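Local coordinates for protein enoyl-CoA hydratase (Thermus thermophilus, PDB 1WZ8) that probably catalyses the reversible addition of water to 2-trans-enoyl-CoA thioesters, as a hexameric member of the crotonase family, at residues D48-E53 / L101-P106; A109-V114 / A121-A126; V186-E191 / Y196-E201. All coordinates share one frame; numbering follows the deposited sequence.

The three contacts run from the middle of the chain to its surface. Contact 2 is the core one: strand 107-111 meets helix 118-125 through alanine methyls and one valine, all buried. Contact 3 works on the same six-stranded sheet but at its outer strand, 188-190, where the carbon stem of K198 packs on a leucine and a valine and a salt bridge holds the amine. The two touch where the CB atoms of A110 and A199 meet. Contact 1 is partly buried and joins the turns that follow helices 36-49 and 83-102, around a phenylalanine ring. It reaches contact 2 through L101, which packs on A125, but stays about 9 Å from contact 3, nearest atoms.

Contact 1. Residues D48-E53 / L101-P106; sequences DLEAVE and LNFPRP
The ring of F103 pushes its CE1 corner against L49, where CE1 lies 3.4 Å from CB of L49. CB comes in obliquely to the ring. The carbonyl carbon of L49 and the amide N of E50 lie at the ring edge, near its plane, with E50 N 3.7 Å from F103 CE1. F103 reaches this far because its CG is anti to the backbone N (chi1 -173°), which carries the ring out from the loop toward the end of helix 36-49. One face of the ring is lined by the next residue in the chain: CD of P104 sits 3.4 Å above the plane of the F103 ring, displaced toward the rim. Of the E50 side chain, CG makes the contact. It is 4.1 Å from F103 CD1 and 4.2 Å from P104 CD, and the extended chain slides past the ring in the opposite direction, with the carboxylate plane turned 48° from the ring plane. The contact is van der Waals packing, of hydrocarbon and of backbone at the ring edge, buried at L49 and F103 and exposed at E50, which also packs on R47 of a second subunit. W46 of helix 36-49 meets F103 edge-to-face, while L49 continues onto L22 and I24 of strand 21-26 and touches L5 of helix 3-8. P104 rests on H215 of helix 211-226, and the loop from helix 83-102 runs on through P106 into strand 107-111.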
ATOM      1  N   ASP A  48       4.146 -21.845 -20.185  1.00 25.69           N
ATOM      2  CA  ASP A  48       3.803 -22.523 -21.425  1.00 26.65           C
ATOM      3  C   ASP A  48       2.311 -22.825 -21.544  1.00 27.01           C
ATOM      4  O   ASP A  48       1.786 -22.947 -22.650  1.00 26.90           O
ATOM      5  CB  ASP A  48       4.609 -23.817 -21.560  1.00 27.69           C
ATOM      6  CG  ASP A  48       6.102 -23.564 -21.646  1.00 29.79           C
ATOM      7  OD1 ASP A  48       6.502 -22.582 -22.306  1.00 30.87           O
ATOM      8  OD2 ASP A  48       6.879 -24.351 -21.066  1.00 29.64           O
ATOM      9  N   LEU A  49       1.624 -22.939 -20.411  1.00 25.72           N
ATOM     10  CA  LEU A  49       0.197 -23.232 -20.442  1.00 27.13           C
ATOM     11  C   LEU A  49      -0.592 -22.107 -21.095  1.00 28.14           C
ATOM     12  O   LEU A  49      -1.659 -22.335 -21.664  1.00 28.28           O
ATOM     13  CB  LEU A  49      -0.336 -23.479 -19.028  1.00 26.68           C
ATOM     14  CG  LEU A  49       0.127 -24.773 -18.356  1.00 26.86           C
ATOM     15  CD1 LEU A  49      -0.540 -24.910 -16.997  1.00 26.90           C
ATOM     16  CD2 LEU A  49      -0.222 -25.962 -19.249  1.00 26.24           C
ATOM     17  N   GLU A  50      -0.065 -20.892 -21.012  1.00 30.05           N
ATOM     18  CA  GLU A  50      -0.729 -19.737 -21.601  1.00 33.30           C
ATOM     19  C   GLU A  50      -0.856 -19.909 -23.109  1.00 33.20           C
ATOM     20  O   GLU A  50      -1.726 -19.311 -23.738  1.00 33.88           O
ATOM     21  CB  GLU A  50       0.057 -18.462 -21.291  1.00 36.12           C
ATOM     22  CG  GLU A  50       0.068 -18.086 -19.820  1.00 40.31           C
ATOM     23  CD  GLU A  50       0.909 -16.855 -19.531  1.00 42.93           C
ATOM     24  OE1 GLU A  50       2.146 -16.919 -19.700  1.00 45.90           O
ATOM     25  OE2 GLU A  50       0.331 -15.820 -19.136  1.00 44.43           O
ATOM     26  N   ALA A  51       0.014 -20.736 -23.681  1.00 33.19           N
ATOM     27  CA  ALA A  51      -0.000 -20.972 -25.120  1.00 32.78           C
ATOM     28  C   ALA A  51      -1.050 -21.994 -25.544  1.00 32.18           C
ATOM     29  O   ALA A  51      -1.550 -21.942 -26.663  1.00 32.45           O
ATOM     30  CB  ALA A  51       1.380 -21.421 -25.587  1.00 33.45           C
ATOM     31  N   VAL A  52      -1.382 -22.922 -24.652  1.00 32.19           N
ATOM     32  CA  VAL A  52      -2.364 -23.951 -24.967  1.00 31.03           C
ATOM     33  C   VAL A  52      -3.761 -23.379 -25.172  1.00 31.38           C
ATOM     34  O   VAL A  52      -4.331 -22.755 -24.275  1.00 30.70           O
ATOM     35  CB  VAL A  52      -2.433 -25.025 -23.861  1.00 31.88           C
ATOM     36  CG1 VAL A  52      -3.467 -26.078 -24.226  1.00 31.32           C
ATOM     37  CG2 VAL A  52      -1.069 -25.666 -23.673  1.00 31.73           C
ATOM     38  N   GLU A  53      -4.306 -23.598 -26.364  1.00 31.96           N
ATOM     39  CA  GLU A  53      -5.638 -23.114 -26.697  1.00 32.11           C
ATOM     40  C   GLU A  53      -6.704 -24.070 -26.187  1.00 30.22           C
ATOM     41  O   GLU A  53      -6.511 -25.286 -26.186  1.00 30.83           O
ATOM     42  CB  GLU A  53      -5.788 -22.964 -28.214  1.00 35.12           C
ATOM     43  CG  GLU A  53      -5.047 -21.779 -28.807  1.00 39.72           C
ATOM     44  CD  GLU A  53      -5.304 -21.617 -30.293  1.00 42.87           C
ATOM     45  OE1 GLU A  53      -6.490 -21.586 -30.694  1.00 43.96           O
ATOM     46  OE2 GLU A  53      -4.323 -21.514 -31.060  1.00 44.86           O
ATOM     47  N   LEU A 101      -1.359 -17.956  -9.690  1.00 11.65           N
ATOM     48  CA  LEU A 101      -2.015 -16.670  -9.467  1.00 13.13           C
ATOM     49  C   LEU A 101      -2.103 -15.820 -10.718  1.00 14.00           C
ATOM     50  O   LEU A 101      -3.108 -15.146 -10.945  1.00 13.12           O
ATOM     51  CB  LEU A 101      -1.299 -15.859  -8.381  1.00 13.91           C
ATOM     52  CG  LEU A 101      -1.450 -16.261  -6.912  1.00 16.77           C
ATOM     53  CD1 LEU A 101      -0.887 -15.139  -6.043  1.00 17.09           C
ATOM     54  CD2 LEU A 101      -2.914 -16.493  -6.571  1.00 18.68           C
ATOM     55  N   ASN A 102      -1.052 -15.842 -11.530  1.00 14.03           N
ATOM     56  CA  ASN A 102      -1.054 -15.045 -12.745  1.00 14.73           C
ATOM     57  C   ASN A 102      -1.538 -15.776 -13.994  1.00 14.26           C
ATOM     58  O   ASN A 102      -1.611 -15.183 -15.071  1.00 14.76           O
ATOM     59  CB  ASN A 102       0.329 -14.426 -12.972  1.00 17.49           C
ATOM     60  CG  ASN A 102       0.642 -13.333 -11.960  1.00 19.50           C
ATOM     61  OD1 ASN A 102      -0.204 -12.491 -11.665  1.00 20.59           O
ATOM     62  ND2 ASN A 102       1.857 -13.343 -11.426  1.00 22.37           N
ATOM     63  N   PHE A 103      -1.869 -17.057 -13.857  1.00 12.79           N
ATOM     64  CA  PHE A 103      -2.388 -17.805 -14.993  1.00 13.13           C
ATOM     65  C   PHE A 103      -3.787 -17.229 -15.208  1.00 11.98           C
ATOM     66  O   PHE A 103      -4.511 -17.002 -14.248  1.00 11.15           O
ATOM     67  CB  PHE A 103      -2.478 -19.295 -14.670  1.00 14.02           C
ATOM     68  CG  PHE A 103      -2.849 -20.137 -15.849  1.00 14.74           C
ATOM     69  CD1 PHE A 103      -2.002 -20.215 -16.951  1.00 16.27           C
ATOM     70  CD2 PHE A 103      -4.061 -20.815 -15.884  1.00 14.06           C
ATOM     71  CE1 PHE A 103      -2.359 -20.955 -18.076  1.00 17.73           C
ATOM     72  CE2 PHE A 103      -4.430 -21.561 -17.006  1.00 14.79           C
ATOM     73  CZ  PHE A 103      -3.579 -21.628 -18.103  1.00 15.71           C
ATOM     74  N   PRO A 104      -4.185 -16.984 -16.468  1.00 12.87           N
ATOM     75  CA  PRO A 104      -5.516 -16.416 -16.725  1.00 13.23           C
ATOM     76  C   PRO A 104      -6.757 -17.242 -16.394  1.00 12.70           C
ATOM     77  O   PRO A 104      -7.807 -16.674 -16.074  1.00 12.76           O
ATOM     78  CB  PRO A 104      -5.451 -16.042 -18.205  1.00 15.14           C
ATOM     79  CG  PRO A 104      -4.504 -17.066 -18.764  1.00 19.22           C
ATOM     80  CD  PRO A 104      -3.418 -17.116 -17.720  1.00 14.23           C
ATOM     81  N   ARG A 105      -6.654 -18.564 -16.472  1.00 10.30           N
ATOM     82  CA  ARG A 105      -7.803 -19.421 -16.194  1.00 10.77           C
ATOM     83  C   ARG A 105      -7.851 -19.895 -14.743  1.00 10.28           C
ATOM     84  O   ARG A 105      -6.826 -19.969 -14.063  1.00  8.44           O
ATOM     85  CB  ARG A 105      -7.786 -20.648 -17.116  1.00 10.61           C
ATOM     86  CG  ARG A 105      -7.429 -20.340 -18.554  1.00 13.93           C
ATOM     87  CD  ARG A 105      -8.308 -19.236 -19.110  1.00 14.02           C
ATOM     88  NE  ARG A 105      -7.744 -18.666 -20.328  1.00 16.79           N
ATOM     89  CZ  ARG A 105      -8.175 -17.541 -20.889  1.00 17.97           C
ATOM     90  NH1 ARG A 105      -9.179 -16.869 -20.337  1.00 18.46           N
ATOM     91  NH2 ARG A 105      -7.593 -17.080 -21.988  1.00 20.42           N
ATOM     92  N   PRO A 106      -9.058 -20.206 -14.247  1.00 10.41           N
ATOM     93  CA  PRO A 106      -9.219 -20.678 -12.870  1.00 10.27           C
ATOM     94  C   PRO A 106      -8.473 -21.991 -12.687  1.00 11.53           C
ATOM     95  O   PRO A 106      -8.460 -22.833 -13.586  1.00 12.30           O
ATOM     96  CB  PRO A 106     -10.730 -20.860 -12.740  1.00 11.20           C
ATOM     97  CG  PRO A 106     -11.269 -19.802 -13.666  1.00 10.55           C
ATOM     98  CD  PRO A 106     -10.368 -19.958 -14.873  1.00 11.64           C
TER

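Contact 2. Residues A109-V114 / A121-A126; sequences AAVEKV and ALALAA
A beta-alpha-beta crossover of the crotonase fold is packed here: strand 107-111 and helix 118-125 lie against each other before the chain returns as the parallel neighbouring strand 128-132, the connection also containing the short strand 114-116 of a second sheet. Two small apolar touches make the contact. CB of A109 points at the residue just past the helix end, 3.9 Å from CB of A126, and is also 4.1 Å from the carbonyl O of A123. Two residues along the strand, V111 faces the same way, and its CG2 branch meets CB of A123 at 3.8 Å. The valine turns CG1 anti to its own N (chi1 -164°), which leaves CG2 as the methyl directed at the helix. With alanine at A109, A123 and A126 the backbones come close, and the CA atoms of A109 and A123 are 5.7 Å apart. All four residues are buried. A109 also bonds through its backbone to I128 and V130, so the returning strand is tied to the very strand the helix covers, while V111 packs on A129 and V131. Beta-alpha-beta units of this kind are one repeating element of the crotonase core.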
ATOM      1  N   ALA A 109      -7.488 -27.348  -7.245  1.00  9.79           N
ATOM      2  CA  ALA A 109      -6.585 -28.364  -6.725  1.00 11.51           C
ATOM      3  C   ALA A 109      -7.359 -29.451  -5.988  1.00 11.83           C
ATOM      4  O   ALA A 109      -8.177 -29.160  -5.118  1.00 11.45           O
ATOM      5  CB  ALA A 109      -5.561 -27.732  -5.790  1.00 10.22           C
ATOM      6  N   ALA A 110      -7.112 -30.706  -6.356  1.00 13.31           N
ATOM      7  CA  ALA A 110      -7.760 -31.839  -5.697  1.00 11.65           C
ATOM      8  C   ALA A 110      -6.730 -32.282  -4.668  1.00 12.20           C
ATOM      9  O   ALA A 110      -5.871 -33.115  -4.952  1.00 12.24           O
ATOM     10  CB  ALA A 110      -8.032 -32.956  -6.701  1.00 11.53           C
ATOM     11  N   VAL A 111      -6.821 -31.711  -3.474  1.00 11.83           N
ATOM     12  CA  VAL A 111      -5.862 -31.994  -2.411  1.00 11.26           C
ATOM     13  C   VAL A 111      -6.195 -33.260  -1.629  1.00 13.33           C
ATOM     14  O   VAL A 111      -6.964 -33.235  -0.672  1.00 13.16           O
ATOM     15  CB  VAL A 111      -5.775 -30.794  -1.455  1.00 12.22           C
ATOM     16  CG1 VAL A 111      -4.529 -30.894  -0.598  1.00 13.89           C
ATOM     17  CG2 VAL A 111      -5.773 -29.498  -2.266  1.00 11.97           C
ATOM     18  N   GLU A 112      -5.580 -34.361  -2.046  1.00 12.33           N
ATOM     19  CA  GLU A 112      -5.800 -35.659  -1.427  1.00 14.75           C
ATOM     20  C   GLU A 112      -4.757 -36.033  -0.381  1.00 14.83           C
ATOM     21  O   GLU A 112      -3.557 -35.930  -0.624  1.00 13.48           O
ATOM     22  CB  GLU A 112      -5.817 -36.749  -2.505  1.00 15.25           C
ATOM     23  CG  GLU A 112      -6.897 -36.590  -3.559  1.00 16.72           C
ATOM     24  CD  GLU A 112      -6.726 -37.569  -4.706  1.00 18.59           C
ATOM     25  OE1 GLU A 112      -5.734 -37.442  -5.459  1.00 17.44           O
ATOM     26  OE2 GLU A 112      -7.578 -38.471  -4.853  1.00 19.42           O
ATOM     27  N   LYS A 113      -5.243 -36.461   0.782  1.00 14.99           N
ATOM     28  CA  LYS A 113      -4.410 -36.930   1.889  1.00 16.04           C
ATOM     29  C   LYS A 113      -3.366 -36.024   2.524  1.00 14.57           C
ATOM     30  O   LYS A 113      -3.360 -35.858   3.741  1.00 13.87           O
ATOM     31  CB  LYS A 113      -3.712 -38.233   1.490  1.00 16.54           C
ATOM     32  CG  LYS A 113      -4.659 -39.358   1.116  1.00 19.87           C
ATOM     33  CD  LYS A 113      -3.899 -40.651   0.885  1.00 20.18           C
ATOM     34  CE  LYS A 113      -4.839 -41.757   0.426  1.00 24.07           C
ATOM     35  NZ  LYS A 113      -5.529 -41.377  -0.837  1.00 23.51           N
ATOM     36  N   VAL A 114      -2.464 -35.466   1.719  1.00 14.42           N
ATOM     37  CA  VAL A 114      -1.413 -34.624   2.269  1.00 13.31           C
ATOM     38  C   VAL A 114      -1.014 -33.433   1.396  1.00 13.12           C
ATOM     39  O   VAL A 114      -0.942 -33.534   0.174  1.00 13.15           O
ATOM     40  CB  VAL A 114      -0.128 -35.450   2.531  1.00 17.05           C
ATOM     41  CG1 VAL A 114       0.901 -34.595   3.250  1.00 18.87           C
ATOM     42  CG2 VAL A 114      -0.450 -36.700   3.347  1.00 20.59           C
ATOM     43  N   ALA A 121       1.792 -24.972  -0.676  1.00  9.97           N
ATOM     44  CA  ALA A 121       1.948 -23.726  -1.425  1.00 10.92           C
ATOM     45  C   ALA A 121       1.179 -23.792  -2.741  1.00 12.04           C
ATOM     46  O   ALA A 121       0.456 -22.857  -3.108  1.00 10.55           O
ATOM     47  CB  ALA A 121       3.432 -23.454  -1.696  1.00 13.20           C
ATOM     48  N   LEU A 122       1.332 -24.907  -3.445  1.00 10.68           N
ATOM     49  CA  LEU A 122       0.661 -25.099  -4.721  1.00 11.07           C
ATOM     50  C   LEU A 122      -0.842 -25.214  -4.516  1.00 11.30           C
ATOM     51  O   LEU A 122      -1.619 -24.627  -5.264  1.00 11.32           O
ATOM     52  CB  LEU A 122       1.199 -26.356  -5.414  1.00 12.15           C
ATOM     53  CG  LEU A 122       0.642 -26.694  -6.799  1.00 12.89           C
ATOM     54  CD1 LEU A 122       0.847 -25.514  -7.739  1.00 12.79           C
ATOM     55  CD2 LEU A 122       1.338 -27.941  -7.333  1.00 11.97           C
ATOM     56  N   ALA A 123      -1.242 -25.958  -3.488  1.00 10.08           N
ATOM     57  CA  ALA A 123      -2.656 -26.153  -3.175  1.00 11.10           C
ATOM     58  C   ALA A 123      -3.364 -24.840  -2.877  1.00  9.91           C
ATOM     59  O   ALA A 123      -4.489 -24.606  -3.342  1.00 11.46           O
ATOM     60  CB  ALA A 123      -2.802 -27.086  -1.983  1.00  9.88           C
ATOM     61  N   LEU A 124      -2.722 -23.990  -2.084  1.00  9.45           N
ATOM     62  CA  LEU A 124      -3.321 -22.711  -1.723  1.00 10.24           C
ATOM     63  C   LEU A 124      -3.182 -21.625  -2.789  1.00 11.21           C
ATOM     64  O   LEU A 124      -3.905 -20.632  -2.755  1.00  9.37           O
ATOM     65  CB  LEU A 124      -2.750 -22.219  -0.391  1.00 11.55           C
ATOM     66  CG  LEU A 124      -3.000 -23.143   0.808  1.00 12.47           C
ATOM     67  CD1 LEU A 124      -2.561 -22.444   2.094  1.00 10.87           C
ATOM     68  CD2 LEU A 124      -4.483 -23.521   0.876  1.00 10.33           C
ATOM     69  N   ALA A 125      -2.262 -21.803  -3.735  1.00 10.42           N
ATOM     70  CA  ALA A 125      -2.102 -20.816  -4.799  1.00  9.63           C
ATOM     71  C   ALA A 125      -3.245 -20.992  -5.793  1.00 10.41           C
ATOM     72  O   ALA A 125      -3.619 -20.060  -6.517  1.00 11.92           O
ATOM     73  CB  ALA A 125      -0.758 -21.003  -5.504  1.00 11.00           C
ATOM     74  N   ALA A 126      -3.799 -22.201  -5.830  1.00 10.23           N
ATOM     75  CA  ALA A 126      -4.910 -22.484  -6.727  1.00  9.69           C
ATOM     76  C   ALA A 126      -6.069 -21.597  -6.296  1.00  9.26           C
ATOM     77  O   ALA A 126      -6.130 -21.158  -5.149  1.00  9.82           O
ATOM     78  CB  ALA A 126      -5.306 -23.953  -6.635  1.00  8.04           C
TER

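Contact 3. Residues V186-E191 / Y196-E201; sequences VALAVE and YEKALE
The flat group beside this contact is the carboxylate of E201, approached from above its plane by NZ of K198, the lysine whose carbon stem packs on L188 and V190. NZ of K198 lies 3.1 Å from OE2 of E201, 47° out of the carboxylate plane, in a salt bridge between residues three apart on the helix. Y196, whose CB points away from strand 188-190, has its ring in a cation-pi contact with R61, while its OH bonds to E23. Across the contact everything rests on the lysine's methylenes. CE of K198 is 3.5 Å from CD1 of L188, tighter than usual for two carbons, and the two side chains cross at about a right angle. CG of K198 is 4.1 Å from the same methyl, CD1 of L188, and 4.0 Å from CG1 of V190. K198 starts with CG anti to its N, then bends at chi2 (65°) and runs extended, a course that carries the chain across both residues and still brings the amine to E201. L188 and V190, two apart, point to the same side of the strand, the outermost within this chain of the six-stranded crotonase sheet, so both face helix 195-207, which lies over that sheet. The strand is bonded to its parallel neighbour through L188 and V190 with V131, and K198 and A199 pack on V130 of that same neighbour. Just before the strand, A187 O accepts a hydrogen bond from NZ of K164 of a third subunit, and L188 packs on Y167 of that subunit.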
ATOM      1  N   VAL A 186      -9.442 -23.147   2.923  1.00  9.88           N
ATOM      2  CA  VAL A 186      -9.843 -23.767   1.665  1.00 10.05           C
ATOM      3  C   VAL A 186     -11.354 -23.658   1.505  1.00 11.07           C
ATOM      4  O   VAL A 186     -12.073 -23.471   2.489  1.00 12.37           O
ATOM      5  CB  VAL A 186      -9.438 -25.254   1.610  1.00 10.06           C
ATOM      6  CG1 VAL A 186      -7.922 -25.375   1.700  1.00  8.13           C
ATOM      7  CG2 VAL A 186     -10.108 -26.026   2.745  1.00 10.71           C
ATOM      8  N   ALA A 187     -11.832 -23.805   0.273  1.00 11.04           N
ATOM      9  CA  ALA A 187     -13.259 -23.669  -0.019  1.00 11.21           C
ATOM     10  C   ALA A 187     -14.161 -24.816   0.413  1.00 12.93           C
ATOM     11  O   ALA A 187     -15.241 -24.588   0.975  1.00 13.17           O
ATOM     12  CB  ALA A 187     -13.455 -23.412  -1.514  1.00 12.26           C
ATOM     13  N   LEU A 188     -13.737 -26.042   0.138  1.00 12.11           N
ATOM     14  CA  LEU A 188     -14.556 -27.198   0.467  1.00 12.56           C
ATOM     15  C   LEU A 188     -13.783 -28.339   1.083  1.00 13.31           C
ATOM     16  O   LEU A 188     -12.617 -28.556   0.765  1.00 13.36           O
ATOM     17  CB  LEU A 188     -15.244 -27.726  -0.788  1.00 14.88           C
ATOM     18  CG  LEU A 188     -16.191 -26.825  -1.581  1.00 17.24           C
ATOM     19  CD1 LEU A 188     -16.423 -27.454  -2.946  1.00 19.06           C
ATOM     20  CD2 LEU A 188     -17.510 -26.634  -0.825  1.00 17.44           C
ATOM     21  N   ALA A 189     -14.456 -29.069   1.968  1.00 12.78           N
ATOM     22  CA  ALA A 189     -13.881 -30.241   2.615  1.00 12.98           C
ATOM     23  C   ALA A 189     -14.952 -31.307   2.456  1.00 12.14           C
ATOM     24  O   ALA A 189     -16.043 -31.165   3.002  1.00 13.79           O
ATOM     25  CB  ALA A 189     -13.619 -29.976   4.092  1.00 13.25           C
ATOM     26  N   VAL A 190     -14.648 -32.355   1.695  1.00 11.87           N
ATOM     27  CA  VAL A 190     -15.600 -33.442   1.452  1.00 11.78           C
ATOM     28  C   VAL A 190     -15.053 -34.772   1.961  1.00 13.54           C
ATOM     29  O   VAL A 190     -13.933 -34.835   2.464  1.00 13.35           O
ATOM     30  CB  VAL A 190     -15.890 -33.588  -0.054  1.00 11.84           C
ATOM     31  CG1 VAL A 190     -16.485 -32.294  -0.603  1.00 13.33           C
ATOM     32  CG2 VAL A 190     -14.599 -33.934  -0.796  1.00 11.06           C
ATOM     33  N   GLU A 191     -15.841 -35.840   1.832  1.00 14.72           N
ATOM     34  CA  GLU A 191     -15.373 -37.146   2.277  1.00 16.09           C
ATOM     35  C   GLU A 191     -14.105 -37.428   1.486  1.00 16.71           C
ATOM     36  O   GLU A 191     -14.054 -37.193   0.280  1.00 16.42           O
ATOM     37  CB  GLU A 191     -16.422 -38.229   2.008  1.00 16.75           C
ATOM     38  CG  GLU A 191     -17.739 -38.044   2.763  1.00 19.56           C
ATOM     39  CD  GLU A 191     -17.566 -38.027   4.275  1.00 22.01           C
ATOM     40  OE1 GLU A 191     -16.683 -38.748   4.787  1.00 22.23           O
ATOM     41  OE2 GLU A 191     -18.327 -37.300   4.956  1.00 23.10           O
ATOM     42  N   TYR A 196     -11.278 -35.976  -5.474  1.00 14.28           N
ATOM     43  CA  TYR A 196     -11.091 -35.813  -6.911  1.00 15.46           C
ATOM     44  C   TYR A 196     -12.420 -35.582  -7.632  1.00 14.57           C
ATOM     45  O   TYR A 196     -12.530 -34.698  -8.482  1.00 16.49           O
ATOM     46  CB  TYR A 196     -10.392 -37.031  -7.519  1.00 15.49           C
ATOM     47  CG  TYR A 196     -10.251 -36.915  -9.019  1.00 15.57           C
ATOM     48  CD1 TYR A 196      -9.417 -35.955  -9.587  1.00 15.33           C
ATOM     49  CD2 TYR A 196     -10.993 -37.731  -9.874  1.00 16.62           C
ATOM     50  CE1 TYR A 196      -9.325 -35.808 -10.972  1.00 17.06           C
ATOM     51  CE2 TYR A 196     -10.908 -37.590 -11.261  1.00 16.60           C
ATOM     52  CZ  TYR A 196     -10.072 -36.627 -11.800  1.00 17.14           C
ATOM     53  OH  TYR A 196      -9.987 -36.480 -13.168  1.00 18.01           O
ATOM     54  N   GLU A 197     -13.429 -36.377  -7.294  1.00 16.74           N
ATOM     55  CA  GLU A 197     -14.743 -36.240  -7.917  1.00 16.50           C
ATOM     56  C   GLU A 197     -15.317 -34.829  -7.795  1.00 16.33           C
ATOM     57  O   GLU A 197     -15.805 -34.265  -8.778  1.00 14.78           O
ATOM     58  CB  GLU A 197     -15.721 -37.248  -7.304  1.00 18.94           C
ATOM     59  CG  GLU A 197     -17.172 -37.036  -7.695  1.00 24.59           C
ATOM     60  CD  GLU A 197     -18.086 -38.104  -7.123  1.00 28.71           C
ATOM     61  OE1 GLU A 197     -17.934 -39.280  -7.518  1.00 30.47           O
ATOM     62  OE2 GLU A 197     -18.947 -37.772  -6.278  1.00 30.07           O
ATOM     63  N   LYS A 198     -15.268 -34.264  -6.590  1.00 13.80           N
ATOM     64  CA  LYS A 198     -15.795 -32.921  -6.356  1.00 13.15           C
ATOM     65  C   LYS A 198     -14.914 -31.872  -7.028  1.00 12.12           C
ATOM     66  O   LYS A 198     -15.414 -30.899  -7.586  1.00  9.89           O
ATOM     67  CB  LYS A 198     -15.875 -32.633  -4.853  1.00 14.37           C
ATOM     68  CG  LYS A 198     -16.437 -31.258  -4.494  1.00 15.38           C
ATOM     69  CD  LYS A 198     -17.901 -31.115  -4.919  1.00 20.16           C
ATOM     70  CE  LYS A 198     -18.481 -29.769  -4.503  1.00 20.62           C
ATOM     71  NZ  LYS A 198     -19.924 -29.634  -4.869  1.00 22.74           N
ATOM     72  N   ALA A 199     -13.602 -32.065  -6.969  1.00 11.05           N
ATOM     73  CA  ALA A 199     -12.692 -31.111  -7.592  1.00 11.53           C
ATOM     74  C   ALA A 199     -12.952 -31.048  -9.096  1.00 12.41           C
ATOM     75  O   ALA A 199     -12.965 -29.971  -9.692  1.00 13.33           O
ATOM     76  CB  ALA A 199     -11.245 -31.507  -7.321  1.00  9.92           C
ATOM     77  N   LEU A 200     -13.162 -32.207  -9.710  1.00 13.76           N
ATOM     78  CA  LEU A 200     -13.431 -32.260 -11.144  1.00 13.33           C
ATOM     79  C   LEU A 200     -14.754 -31.558 -11.450  1.00 13.36           C
ATOM     80  O   LEU A 200     -14.873 -30.835 -12.440  1.00 13.54           O
ATOM     81  CB  LEU A 200     -13.479 -33.720 -11.618  1.00 14.76           C
ATOM     82  CG  LEU A 200     -13.773 -33.921 -13.107  1.00 15.29           C
ATOM     83  CD1 LEU A 200     -12.740 -33.170 -13.940  1.00 15.14           C
ATOM     84  CD2 LEU A 200     -13.770 -35.407 -13.436  1.00 17.07           C
ATOM     85  N   GLU A 201     -15.747 -31.768 -10.592  1.00 12.31           N
ATOM     86  CA  GLU A 201     -17.055 -31.141 -10.766  1.00 13.35           C
ATOM     87  C   GLU A 201     -16.905 -29.615 -10.741  1.00 12.11           C
ATOM     88  O   GLU A 201     -17.521 -28.889 -11.539  1.00 10.23           O
ATOM     89  CB  GLU A 201     -17.992 -31.586  -9.642  1.00 16.69           C
ATOM     90  CG  GLU A 201     -19.388 -30.981  -9.714  1.00 21.20           C
ATOM     91  CD  GLU A 201     -20.191 -31.232  -8.450  1.00 27.32           C
ATOM     92  OE1 GLU A 201     -20.350 -32.411  -8.063  1.00 29.01           O
ATOM     93  OE2 GLU A 201     -20.662 -30.247  -7.843  1.00 30.76           O
TER